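PDB 3MPX: FYVE, RhoGEF and PH domain-containing protein 5 from Homo sapiens, which activates the small GTPase CDC42 by exchanging its bound GDP for GTP, and mediates CDC42 activation in response to VEGF. Local coordinates for residues L24-E29 / Q177-D182; R69-Q74 / L131-E136; D182-L187 / N196-L201. All coordinates share one frame; numbering follows the deposited sequence.

Contact 1 (L24-E29 / Q177-D182)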
ATOM      1  N   LEU A  24     -19.594  11.223  -3.597  1.00 20.29           N
ATOM      2  CA  LEU A  24     -20.465  10.060  -3.738  1.00 18.77           C
ATOM      3  C   LEU A  24     -19.696   8.894  -4.385  1.00 23.99           C
ATOM      4  O   LEU A  24     -19.768   7.775  -3.870  1.00 26.81           O
ATOM      5  CB  LEU A  24     -21.760  10.398  -4.512  1.00 17.50           C
ATOM      6  CG  LEU A  24     -22.703   9.224  -4.886  1.00 20.19           C
ATOM      7  CD1 LEU A  24     -23.093   8.361  -3.663  1.00 18.89           C
ATOM      8  CD2 LEU A  24     -23.932   9.736  -5.583  1.00 21.22           C
ATOM      9  N   VAL A  25     -18.942   9.158  -5.465  1.00 16.53           N
ATOM     10  CA  VAL A  25     -18.165   8.140  -6.171  1.00 15.48           C
ATOM     11  C   VAL A  25     -17.027   7.576  -5.268  1.00 20.35           C
ATOM     12  O   VAL A  25     -16.665   6.399  -5.402  1.00 20.45           O
ATOM     13  CB  VAL A  25     -17.651   8.720  -7.517  1.00 18.59           C
ATOM     14  CG1 VAL A  25     -16.362   8.056  -7.991  1.00 18.42           C
ATOM     15  CG2 VAL A  25     -18.721   8.628  -8.586  1.00 18.09           C
ATOM     16  N   ILE A  26     -16.466   8.409  -4.367  1.00 16.44           N
ATOM     17  CA  ILE A  26     -15.393   7.984  -3.467  1.00 16.37           C
ATOM     18  C   ILE A  26     -15.949   7.006  -2.386  1.00 21.38           C
ATOM     19  O   ILE A  26     -15.285   6.014  -2.078  1.00 21.77           O
ATOM     20  CB  ILE A  26     -14.623   9.199  -2.882  1.00 19.01           C
ATOM     21  CG1 ILE A  26     -13.863   9.930  -4.014  1.00 18.63           C
ATOM     22  CG2 ILE A  26     -13.654   8.773  -1.757  1.00 20.02           C
ATOM     23  CD1 ILE A  26     -13.530  11.362  -3.747  1.00 20.31           C
ATOM     24  N   ALA A  27     -17.177   7.240  -1.876  1.00 16.78           N
ATOM     25  CA  ALA A  27     -17.791   6.359  -0.889  1.00 16.34           C
ATOM     26  C   ALA A  27     -18.137   5.061  -1.553  1.00 20.50           C
ATOM     27  O   ALA A  27     -17.976   4.004  -0.950  1.00 21.23           O
ATOM     28  CB  ALA A  27     -19.030   7.002  -0.310  1.00 17.41           C
ATOM     29  N   GLN A  28     -18.540   5.125  -2.836  1.00 17.63           N
ATOM     30  CA  GLN A  28     -18.814   3.950  -3.661  1.00 17.15           C
ATOM     31  C   GLN A  28     -17.478   3.198  -3.873  1.00 22.49           C
ATOM     32  O   GLN A  28     -17.460   1.980  -3.716  1.00 24.14           O
ATOM     33  CB  GLN A  28     -19.470   4.351  -4.991  1.00 18.13           C
ATOM     34  CG  GLN A  28     -20.900   4.871  -4.826  1.00 32.20           C
ATOM     35  CD  GLN A  28     -21.609   5.360  -6.082  1.00 50.97           C
ATOM     36  OE1 GLN A  28     -22.822   5.626  -6.045  1.00 44.66           O
ATOM     37  NE2 GLN A  28     -20.900   5.503  -7.216  1.00 35.39           N
ATOM     38  N   GLU A  29     -16.350   3.933  -4.121  1.00 17.75           N
ATOM     39  CA  GLU A  29     -14.994   3.373  -4.273  1.00 17.68           C
ATOM     40  C   GLU A  29     -14.546   2.703  -2.978  1.00 21.36           C
ATOM     41  O   GLU A  29     -13.848   1.689  -3.006  1.00 20.73           O
ATOM     42  CB  GLU A  29     -13.981   4.461  -4.672  1.00 19.43           C
ATOM     43  CG  GLU A  29     -12.724   3.904  -5.330  1.00 34.70           C
ATOM     44  CD  GLU A  29     -11.457   4.752  -5.293  1.00 55.53           C
ATOM     45  OE1 GLU A  29     -10.362   4.163  -5.116  1.00 33.93           O
ATOM     46  OE2 GLU A  29     -11.550   5.992  -5.465  1.00 42.89           O
ATOM     47  N   GLN A 177      -6.589   6.287   4.282  1.00 11.72           N
ATOM     48  CA  GLN A 177      -5.875   7.563   4.262  1.00  9.74           C
ATOM     49  C   GLN A 177      -5.976   8.245   2.908  1.00 12.87           C
ATOM     50  O   GLN A 177      -6.432   9.379   2.860  1.00 12.82           O
ATOM     51  CB  GLN A 177      -4.413   7.353   4.634  1.00 10.59           C
ATOM     52  CG  GLN A 177      -4.210   7.235   6.140  1.00 29.33           C
ATOM     53  CD  GLN A 177      -2.773   7.038   6.574  1.00 61.49           C
ATOM     54  OE1 GLN A 177      -2.419   7.359   7.712  1.00 59.97           O
ATOM     55  NE2 GLN A 177      -1.913   6.480   5.707  1.00 54.92           N
ATOM     56  N   VAL A 178      -5.645   7.549   1.801  1.00  9.72           N
ATOM     57  CA  VAL A 178      -5.725   8.168   0.466  1.00 10.18           C
ATOM     58  C   VAL A 178      -7.190   8.448   0.056  1.00 16.43           C
ATOM     59  O   VAL A 178      -7.470   9.543  -0.428  1.00 16.01           O
ATOM     60  CB  VAL A 178      -4.916   7.469  -0.678  1.00 13.15           C
ATOM     61  CG1 VAL A 178      -3.479   7.206  -0.274  1.00 12.35           C
ATOM     62  CG2 VAL A 178      -5.573   6.188  -1.172  1.00 12.98           C
ATOM     63  N   LEU A 179      -8.108   7.489   0.279  1.00 14.30           N
ATOM     64  CA  LEU A 179      -9.520   7.650  -0.064  1.00 14.83           C
ATOM     65  C   LEU A 179     -10.164   8.768   0.745  1.00 19.21           C
ATOM     66  O   LEU A 179     -10.862   9.608   0.163  1.00 20.05           O
ATOM     67  CB  LEU A 179     -10.308   6.341   0.153  1.00 15.16           C
ATOM     68  CG  LEU A 179     -10.295   5.337  -0.990  1.00 20.56           C
ATOM     69  CD1 LEU A 179     -10.183   3.931  -0.469  1.00 20.56           C
ATOM     70  CD2 LEU A 179     -11.554   5.442  -1.809  1.00 25.37           C
ATOM     71  N   LEU A 180      -9.913   8.791   2.073  1.00 13.79           N
ATOM     72  CA  LEU A 180     -10.517   9.745   2.989  1.00 13.91           C
ATOM     73  C   LEU A 180     -10.024  11.156   2.764  1.00 21.24           C
ATOM     74  O   LEU A 180     -10.793  12.117   2.952  1.00 21.54           O
ATOM     75  CB  LEU A 180     -10.368   9.292   4.442  1.00 14.14           C
ATOM     76  CG  LEU A 180     -11.323   8.133   4.827  1.00 18.64           C
ATOM     77  CD1 LEU A 180     -10.867   7.443   6.056  1.00 18.48           C
ATOM     78  CD2 LEU A 180     -12.762   8.621   5.010  1.00 21.85           C
ATOM     79  N   THR A 181      -8.780  11.286   2.258  1.00 18.97           N
ATOM     80  CA  THR A 181      -8.211  12.578   1.863  1.00 18.06           C
ATOM     81  C   THR A 181      -8.881  13.042   0.553  1.00 23.62           C
ATOM     82  O   THR A 181      -9.152  14.228   0.418  1.00 25.38           O
ATOM     83  CB  THR A 181      -6.699  12.492   1.812  1.00 13.93           C
ATOM     84  OG1 THR A 181      -6.265  12.174   3.137  1.00  7.63           O
ATOM     85  CG2 THR A 181      -6.053  13.782   1.324  1.00  8.05           C
ATOM     86  N   ASP A 182      -9.211  12.121  -0.371  1.00 19.77           N
ATOM     87  CA  ASP A 182      -9.917  12.513  -1.589  1.00 20.02           C
ATOM     88  C   ASP A 182     -11.382  12.843  -1.267  1.00 23.47           C
ATOM     89  O   ASP A 182     -11.992  13.681  -1.926  1.00 22.91           O
ATOM     90  CB  ASP A 182      -9.789  11.446  -2.674  1.00 22.60           C
ATOM     91  CG  ASP A 182      -8.570  11.682  -3.544  1.00 50.13           C
ATOM     92  OD1 ASP A 182      -8.743  12.122  -4.706  1.00 53.71           O
ATOM     93  OD2 ASP A 182      -7.434  11.482  -3.046  1.00 62.05           O
TER

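Contact 2 (R69-Q74 / L131-E136)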
ATOM      1  N   ARG A  69       5.499 -21.235  18.943  1.00 18.90           N
ATOM      2  CA  ARG A  69       4.081 -21.538  18.741  1.00 19.17           C
ATOM      3  C   ARG A  69       3.181 -20.507  19.459  1.00 23.96           C
ATOM      4  O   ARG A  69       2.214 -20.007  18.871  1.00 23.32           O
ATOM      5  CB  ARG A  69       3.755 -22.930  19.296  1.00 20.80           C
ATOM      6  CG  ARG A  69       4.169 -24.123  18.432  1.00 34.03           C
ATOM      7  CD  ARG A  69       3.240 -25.323  18.666  1.00 44.77           C
ATOM      8  NE  ARG A  69       2.991 -25.577  20.095  1.00 45.26           N
ATOM      9  CZ  ARG A  69       3.753 -26.344  20.869  1.00 41.04           C
ATOM     10  NH1 ARG A  69       4.803 -26.975  20.361  1.00  4.48           N
ATOM     11  NH2 ARG A  69       3.469 -26.487  22.158  1.00 27.67           N
ATOM     12  N   GLU A  70       3.506 -20.192  20.738  1.00 20.33           N
ATOM     13  CA  GLU A  70       2.700 -19.262  21.538  1.00 19.55           C
ATOM     14  C   GLU A  70       2.692 -17.856  20.956  1.00 21.17           C
ATOM     15  O   GLU A  70       1.646 -17.203  20.944  1.00 20.63           O
ATOM     16  CB  GLU A  70       3.124 -19.260  23.013  1.00 20.56           C
ATOM     17  CG  GLU A  70       2.735 -20.526  23.758  1.00 26.17           C
ATOM     18  CD  GLU A  70       1.313 -21.021  23.581  1.00 41.73           C
ATOM     19  OE1 GLU A  70       1.136 -22.187  23.157  1.00 48.34           O
ATOM     20  OE2 GLU A  70       0.375 -20.238  23.852  1.00 30.29           O
ATOM     21  N   GLU A  71       3.848 -17.422  20.439  1.00 16.17           N
ATOM     22  CA  GLU A  71       4.023 -16.143  19.777  1.00 15.09           C
ATOM     23  C   GLU A  71       3.293 -16.178  18.443  1.00 20.47           C
ATOM     24  O   GLU A  71       2.534 -15.249  18.167  1.00 20.68           O
ATOM     25  CB  GLU A  71       5.505 -15.793  19.652  1.00 16.23           C
ATOM     26  CG  GLU A  71       6.081 -15.240  20.956  1.00 27.90           C
ATOM     27  CD  GLU A  71       7.551 -14.862  21.015  1.00 59.09           C
ATOM     28  OE1 GLU A  71       8.184 -14.665  19.951  1.00 57.77           O
ATOM     29  OE2 GLU A  71       8.063 -14.736  22.151  1.00 63.25           O
ATOM     30  N   LEU A  72       3.393 -17.299  17.678  1.00 17.37           N
ATOM     31  CA  LEU A  72       2.619 -17.460  16.438  1.00 17.34           C
ATOM     32  C   LEU A  72       1.105 -17.333  16.711  1.00 22.08           C
ATOM     33  O   LEU A  72       0.412 -16.573  16.029  1.00 21.84           O
ATOM     34  CB  LEU A  72       2.893 -18.810  15.796  1.00 17.43           C
ATOM     35  CG  LEU A  72       4.069 -18.863  14.865  1.00 23.19           C
ATOM     36  CD1 LEU A  72       4.616 -20.278  14.775  1.00 23.27           C
ATOM     37  CD2 LEU A  72       3.720 -18.278  13.501  1.00 26.55           C
ATOM     38  N   ARG A  73       0.618 -18.035  17.751  1.00 17.91           N
ATOM     39  CA  ARG A  73      -0.777 -18.010  18.171  1.00 17.49           C
ATOM     40  C   ARG A  73      -1.286 -16.595  18.537  1.00 20.12           C
ATOM     41  O   ARG A  73      -2.444 -16.272  18.234  1.00 20.21           O
ATOM     42  CB  ARG A  73      -0.977 -18.964  19.355  1.00 18.21           C
ATOM     43  CG  ARG A  73      -1.162 -20.400  18.939  1.00 25.06           C
ATOM     44  CD  ARG A  73      -1.842 -21.178  20.024  1.00 24.46           C
ATOM     45  NE  ARG A  73      -2.138 -22.551  19.612  1.00 24.91           N
ATOM     46  CZ  ARG A  73      -1.371 -23.594  19.900  1.00 38.83           C
ATOM     47  NH1 ARG A  73      -0.237 -23.429  20.573  1.00 30.53           N
ATOM     48  NH2 ARG A  73      -1.725 -24.809  19.509  1.00 26.65           N
ATOM     49  N   GLN A  74      -0.427 -15.764  19.187  1.00 14.33           N
ATOM     50  CA  GLN A  74      -0.786 -14.404  19.619  1.00 13.27           C
ATOM     51  C   GLN A  74      -0.963 -13.477  18.411  1.00 17.33           C
ATOM     52  O   GLN A  74      -2.025 -12.896  18.262  1.00 16.15           O
ATOM     53  CB  GLN A  74       0.229 -13.856  20.655  1.00 13.49           C
ATOM     54  CG  GLN A  74      -0.288 -12.764  21.612  1.00 16.55           C
ATOM     55  CD  GLN A  74      -1.730 -12.878  22.094  1.00 34.98           C
ATOM     56  OE1 GLN A  74      -2.581 -12.054  21.755  1.00 28.27           O
ATOM     57  NE2 GLN A  74      -2.048 -13.885  22.897  1.00 28.83           N
ATOM     58  N   LEU A 131       5.695 -13.425  11.706  1.00 22.41           N
ATOM     59  CA  LEU A 131       5.860 -13.821  10.316  1.00 22.68           C
ATOM     60  C   LEU A 131       7.255 -14.331  10.012  1.00 29.67           C
ATOM     61  O   LEU A 131       7.395 -15.193   9.140  1.00 31.97           O
ATOM     62  CB  LEU A 131       5.415 -12.734   9.346  1.00 22.16           C
ATOM     63  CG  LEU A 131       3.905 -12.758   9.173  1.00 26.22           C
ATOM     64  CD1 LEU A 131       3.386 -11.470   8.640  1.00 25.63           C
ATOM     65  CD2 LEU A 131       3.460 -13.982   8.379  1.00 28.33           C
ATOM     66  N   GLY A 132       8.255 -13.861  10.757  1.00 25.71           N
ATOM     67  CA  GLY A 132       9.630 -14.331  10.629  1.00 25.28           C
ATOM     68  C   GLY A 132       9.738 -15.708  11.256  1.00 27.88           C
ATOM     69  O   GLY A 132      10.330 -16.631  10.682  1.00 27.65           O
ATOM     70  N   LEU A 133       9.089 -15.838  12.428  1.00 22.40           N
ATOM     71  CA  LEU A 133       8.935 -17.033  13.240  1.00 21.92           C
ATOM     72  C   LEU A 133       8.227 -18.128  12.430  1.00 26.03           C
ATOM     73  O   LEU A 133       8.496 -19.300  12.638  1.00 25.51           O
ATOM     74  CB  LEU A 133       8.055 -16.644  14.440  1.00 22.03           C
ATOM     75  CG  LEU A 133       8.412 -17.103  15.858  1.00 26.40           C
ATOM     76  CD1 LEU A 133       9.840 -16.709  16.258  1.00 26.29           C
ATOM     77  CD2 LEU A 133       7.469 -16.467  16.838  1.00 28.00           C
ATOM     78  N   LEU A 134       7.335 -17.739  11.506  1.00 23.82           N
ATOM     79  CA  LEU A 134       6.573 -18.643  10.652  1.00 23.92           C
ATOM     80  C   LEU A 134       7.467 -19.299   9.604  1.00 29.31           C
ATOM     81  O   LEU A 134       7.567 -20.516   9.603  1.00 29.35           O
ATOM     82  CB  LEU A 134       5.399 -17.884  10.002  1.00 23.60           C
ATOM     83  CG  LEU A 134       4.358 -18.677   9.211  1.00 26.87           C
ATOM     84  CD1 LEU A 134       3.742 -19.775  10.038  1.00 26.64           C
ATOM     85  CD2 LEU A 134       3.294 -17.766   8.730  1.00 27.68           C
ATOM     86  N   SER A 135       8.140 -18.516   8.738  1.00 27.27           N
ATOM     87  CA  SER A 135       9.024 -19.101   7.718  1.00 27.49           C
ATOM     88  C   SER A 135      10.184 -19.862   8.357  1.00 32.04           C
ATOM     89  O   SER A 135      10.542 -20.930   7.856  1.00 32.80           O
ATOM     90  CB  SER A 135       9.529 -18.053   6.727  1.00 29.95           C
ATOM     91  OG  SER A 135      10.013 -16.890   7.373  1.00 39.11           O
ATOM     92  N   GLU A 136      10.721 -19.354   9.490  1.00 27.51           N
ATOM     93  CA  GLU A 136      11.799 -20.013  10.226  1.00 27.12           C
ATOM     94  C   GLU A 136      11.332 -21.362  10.719  1.00 31.01           C
ATOM     95  O   GLU A 136      11.997 -22.360  10.440  1.00 32.02           O
ATOM     96  CB  GLU A 136      12.289 -19.164  11.412  1.00 28.37           C
TER

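Contact 3 (D182-L187 / N196-L201)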
ATOM      1  N   ASP A 182      -9.211  12.121  -0.371  1.00 19.77           N
ATOM      2  CA  ASP A 182      -9.917  12.513  -1.589  1.00 20.02           C
ATOM      3  C   ASP A 182     -11.382  12.843  -1.267  1.00 23.47           C
ATOM      4  O   ASP A 182     -11.992  13.681  -1.926  1.00 22.91           O
ATOM      5  CB  ASP A 182      -9.789  11.446  -2.674  1.00 22.60           C
ATOM      6  CG  ASP A 182      -8.570  11.682  -3.544  1.00 50.13           C
ATOM      7  OD1 ASP A 182      -8.743  12.122  -4.706  1.00 53.71           O
ATOM      8  OD2 ASP A 182      -7.434  11.482  -3.046  1.00 62.05           O
ATOM      9  N   TYR A 183     -11.920  12.213  -0.219  1.00 18.98           N
ATOM     10  CA  TYR A 183     -13.274  12.430   0.260  1.00 17.64           C
ATOM     11  C   TYR A 183     -13.398  13.802   0.919  1.00 20.32           C
ATOM     12  O   TYR A 183     -14.375  14.501   0.675  1.00 18.93           O
ATOM     13  CB  TYR A 183     -13.641  11.320   1.244  1.00 17.96           C
ATOM     14  CG  TYR A 183     -15.043  11.408   1.792  1.00 18.77           C
ATOM     15  CD1 TYR A 183     -16.147  11.116   0.989  1.00 19.38           C
ATOM     16  CD2 TYR A 183     -15.271  11.701   3.133  1.00 20.14           C
ATOM     17  CE1 TYR A 183     -17.442  11.137   1.504  1.00 18.03           C
ATOM     18  CE2 TYR A 183     -16.566  11.729   3.659  1.00 21.20           C
ATOM     19  CZ  TYR A 183     -17.648  11.457   2.839  1.00 24.48           C
ATOM     20  OH  TYR A 183     -18.918  11.497   3.355  1.00 23.26           O
ATOM     21  N   LEU A 184     -12.392  14.191   1.723  1.00 17.55           N
ATOM     22  CA  LEU A 184     -12.352  15.463   2.457  1.00 17.57           C
ATOM     23  C   LEU A 184     -12.284  16.664   1.503  1.00 24.11           C
ATOM     24  O   LEU A 184     -12.944  17.680   1.768  1.00 24.98           O
ATOM     25  CB  LEU A 184     -11.154  15.456   3.446  1.00 17.05           C
ATOM     26  CG  LEU A 184     -10.918  16.678   4.389  1.00 18.66           C
ATOM     27  CD1 LEU A 184     -11.648  16.532   5.709  1.00 16.30           C
ATOM     28  CD2 LEU A 184      -9.431  16.891   4.625  1.00 17.44           C
ATOM     29  N   ASN A 185     -11.502  16.542   0.394  1.00 20.60           N
ATOM     30  CA  ASN A 185     -11.322  17.603  -0.614  1.00 20.03           C
ATOM     31  C   ASN A 185     -12.616  17.961  -1.351  1.00 23.04           C
ATOM     32  O   ASN A 185     -12.694  19.029  -1.959  1.00 22.55           O
ATOM     33  CB  ASN A 185     -10.241  17.249  -1.626  1.00 15.90           C
ATOM     34  CG  ASN A 185      -8.886  17.034  -1.041  1.00 34.77           C
ATOM     35  OD1 ASN A 185      -8.553  17.519   0.040  1.00 28.20           O
ATOM     36  ND2 ASN A 185      -8.087  16.251  -1.738  1.00 32.23           N
ATOM     37  N   ASN A 186     -13.617  17.083  -1.292  1.00 18.56           N
ATOM     38  CA  ASN A 186     -14.902  17.319  -1.923  1.00 17.92           C
ATOM     39  C   ASN A 186     -15.990  17.657  -0.910  1.00 22.86           C
ATOM     40  O   ASN A 186     -17.133  17.882  -1.305  1.00 22.51           O
ATOM     41  CB  ASN A 186     -15.292  16.135  -2.767  1.00 13.78           C
ATOM     42  CG  ASN A 186     -14.358  15.933  -3.906  1.00 23.75           C
ATOM     43  OD1 ASN A 186     -14.324  16.701  -4.872  1.00 19.63           O
ATOM     44  ND2 ASN A 186     -13.600  14.873  -3.825  1.00 16.48           N
ATOM     45  N   LEU A 187     -15.646  17.702   0.381  1.00 21.53           N
ATOM     46  CA  LEU A 187     -16.617  18.041   1.420  1.00 23.38           C
ATOM     47  C   LEU A 187     -16.618  19.542   1.674  1.00 31.57           C
ATOM     48  O   LEU A 187     -15.626  20.227   1.375  1.00 30.60           O
ATOM     49  CB  LEU A 187     -16.370  17.281   2.749  1.00 23.37           C
ATOM     50  CG  LEU A 187     -16.530  15.750   2.771  1.00 27.71           C
ATOM     51  CD1 LEU A 187     -16.341  15.228   4.154  1.00 27.72           C
ATOM     52  CD2 LEU A 187     -17.876  15.302   2.266  1.00 29.18           C
ATOM     53  N   ASN A 196     -15.608  15.032  10.997  1.00 21.30           N
ATOM     54  CA  ASN A 196     -15.544  13.585  11.219  1.00 20.36           C
ATOM     55  C   ASN A 196     -14.493  12.898  10.349  1.00 23.01           C
ATOM     56  O   ASN A 196     -13.839  11.971  10.843  1.00 22.67           O
ATOM     57  CB  ASN A 196     -16.911  12.954  10.967  1.00 20.30           C
ATOM     58  CG  ASN A 196     -17.956  13.310  11.993  1.00 22.64           C
ATOM     59  OD1 ASN A 196     -17.696  13.992  12.995  1.00 11.17           O
ATOM     60  ND2 ASN A 196     -19.166  12.845  11.758  1.00  9.24           N
ATOM     61  N   THR A 197     -14.332  13.349   9.059  1.00 17.87           N
ATOM     62  CA  THR A 197     -13.353  12.812   8.100  1.00 16.82           C
ATOM     63  C   THR A 197     -11.937  13.087   8.643  1.00 20.67           C
ATOM     64  O   THR A 197     -11.094  12.194   8.616  1.00 19.63           O
ATOM     65  CB  THR A 197     -13.609  13.343   6.663  1.00 17.11           C
ATOM     66  OG1 THR A 197     -14.931  12.979   6.249  1.00  7.32           O
ATOM     67  CG2 THR A 197     -12.608  12.798   5.636  1.00 13.26           C
ATOM     68  N   GLN A 198     -11.713  14.304   9.183  1.00 17.55           N
ATOM     69  CA  GLN A 198     -10.463  14.727   9.804  1.00 17.25           C
ATOM     70  C   GLN A 198     -10.142  13.827  11.015  1.00 21.66           C
ATOM     71  O   GLN A 198      -8.999  13.374  11.161  1.00 22.93           O
ATOM     72  CB  GLN A 198     -10.565  16.192  10.240  1.00 18.69           C
ATOM     73  CG  GLN A 198     -10.216  17.177   9.142  1.00 38.52           C
ATOM     74  CD  GLN A 198     -10.434  18.618   9.537  1.00 56.90           C
ATOM     75  OE1 GLN A 198     -11.483  19.005  10.078  1.00 49.72           O
ATOM     76  NE2 GLN A 198      -9.484  19.465   9.163  1.00 48.98           N
ATOM     77  N   GLY A 199     -11.163  13.566  11.834  1.00 15.66           N
ATOM     78  CA  GLY A 199     -11.093  12.715  13.013  1.00 15.08           C
ATOM     79  C   GLY A 199     -10.772  11.279  12.671  1.00 19.96           C
ATOM     80  O   GLY A 199      -9.943  10.659  13.341  1.00 20.36           O
ATOM     81  N   ALA A 200     -11.422  10.743  11.605  1.00 16.03           N
ATOM     82  CA  ALA A 200     -11.177   9.397  11.062  1.00 14.08           C
ATOM     83  C   ALA A 200      -9.778   9.341  10.459  1.00 14.46           C
ATOM     84  O   ALA A 200      -9.122   8.299  10.498  1.00 14.98           O
ATOM     85  CB  ALA A 200     -12.200   9.072   9.990  1.00 14.60           C
ATOM     86  N   LEU A 201      -9.302  10.474   9.945  1.00  8.47           N
ATOM     87  CA  LEU A 201      -7.975  10.522   9.354  1.00  7.88           C
ATOM     88  C   LEU A 201      -6.889  10.489  10.394  1.00 14.77           C
ATOM     89  O   LEU A 201      -5.843   9.875  10.162  1.00 14.99           O
ATOM     90  CB  LEU A 201      -7.802  11.723   8.418  1.00  6.39           C
ATOM     91  CG  LEU A 201      -8.213  11.435   6.977  1.00  8.01           C
ATOM     92  CD1 LEU A 201      -8.391  12.721   6.178  1.00  6.48           C
ATOM     93  CD2 LEU A 201      -7.247  10.479   6.326  1.00  7.60           C
TER

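Contact 1 (L24-E29 / Q177-D182)
L179 and D182 receive I26 and E29 where two long helices of the DH (RhoGEF) domain pack side by side in its elongated helical bundle. The pair is nearly antiparallel, with 163° between the short segments and 9.9 Å between their axes. I26 and L179 lie level, their CA atoms 6.8 Å apart. At the start of the second segment, the carbonyl O of Q177 accepts from both T181 N and T181 OG1, which come from opposite faces. L179 is the main partner. Its CD2 methyl lies against the carboxylate of E29, 3.6 Å from E29 CD and about equally far from both oxygens, so it rests over the group rather than beside one oxygen. CD2 also meets I26 CG2 at 3.9 Å, as the two side chains slide past each other in opposite directions. The carbonyl O of L179 is 3.5 Å from the same I26 CG2. L180 points away and packs on L201 and I204 of helix 192-214, the helix whose T208 OG1 is hydrogen-bonded to Q177 OE1. D182 takes the other branch of I26. The CG1 branch of I26 sits beside its own backbone N (chi1 -66°), which leaves CG2 for L179 and carries CD1 toward D182. An alanine at I26 loses both branches and would probably leave a gap over the backbone carbonyls of L179 and D182, with L179 CD2 packed against E29 alone. The carboxylate of D182 is held elsewhere, by H229 NE2 through OD2. Its OD1 stays 6.8 Å from E29 OE2. I26 CD1 lies over the D182 backbone, 3.3 Å from D182 O, and D182 CB is the nearest side-chain atom to that methyl at 3.9 Å.

Contact 2 (R69-Q74 / L131-E136)
L133 and L134 of helix 117-138 pack against E71 and L72 of helix 66-98. This is a helix-helix contact in the DH domain bundle, at the far end from the start of helix 21-59. The segments cross at -129°, and their axes approach to 9.6 Å. L72 and L133 are level, with 7.1 Å between CA atoms. Yet the side chains mesh as two other pairs, E71 with L133 and L72 with L134. Each pair crosses at about a right angle.

L72 has its CG beside the backbone N and anti to the carbonyl carbon. This brings CD2 across to L134, 3.8 Å from CD1 and 3.9 Å from L134 CB. L134 takes the other common form, with CG opposite its backbone N (chi1 -172°). One L72 methyl is thus set against both the base and a tip of the L134 side chain. L134 also packs on F48 of helix 21-59 and on L144 and V148 of helix 142-152, while L72 reaches L56. These two leucines therefore belong to the buried part of the contact.

L133 lies nearer the surface. It turns toward helix 66-98 and reaches across E71 with CD2. This methyl sits between the base of the glutamate and one carboxylate oxygen, with E71 OE1 3.7 Å from L133 CD2. R129 touches the same glutamate. On the side of helix 66-98 turned from L133, R73 NH1 pairs with E70 OE1 at 3.2 Å. The closest approach between the two segments is from E71 CB to L133 CD2, 3.5 Å.

Contact 3 (D182-L187 / N196-L201)
T197 is the hub of this contact, touched by Y183, L184 and L187 near the end of helix 162-184. The apolar contacts join methyl and methylene groups. L184 has its CG opposite the backbone N (chi1 -178°), and it slides past T197 in the opposite direction. L184 CB meets T197 CG2 at 3.7 Å. Further out, L184 CD1 touches Q198 CG at 3.8 Å, where the two side chains cross at about a right angle. L187, the last residue of the L184-L187 turn, sets its CD2 over one face of the Y183 ring, 3.9 Å above the plane and toward the rim.

The polar group of T197 meets an aromatic edge and a methyl. OG1 lies near the ring plane of Y183, 3.3 Å from CE2. L187 CD1 lies 3.4 Å from the same T197 OG1. This hydroxyl is hydrogen-bonded to the carbonyl O of E193, one turn back in its own helix, and the bond helps fix the rotation of the threonine. The phenol OH of Y183 bonds OE1 of the same E193. One residue thus holds both polar ends, although T197 and Y183 do not bond each other.

Backbone bonds shape the first segment. L184 to L187 form a type I beta turn, with L187 N bonded to L184 O at 3.0 Å. This turn carries L187 back toward T197.

The contact closes the short connection between two consecutive DH-domain helices, 162-184 and 192-214. Y183 also packs on I26 of helix 21-59 and on W100 and V106 in a loop. A107 lies against T197, and helix 108-111 covers N196 and A200 beyond it.

Contacts 1 and 3 are neighbours, with centres 9 Å apart. At one end of the DH bundle helix 162-184 is held to helix 21-59 by contact 1 and to the next helix, 192-214, by contact 3. D182 belongs to both ranges but touches across only contact 1. Contact 2 lies about 35 Å from contact 1, centre to centre. All three are partly buried. Contact 1 buries only L179 of its touching residues, contact 2 buries L72 and L134, and contact 3 buries Y183 and T197, with Q198 at the surface. Contacts 1 and 2 each set a leucine methyl against an outer glutamate. Contact 3 centres on one threonine, its methyl against L184 and its hydroxyl at a tyrosine edge.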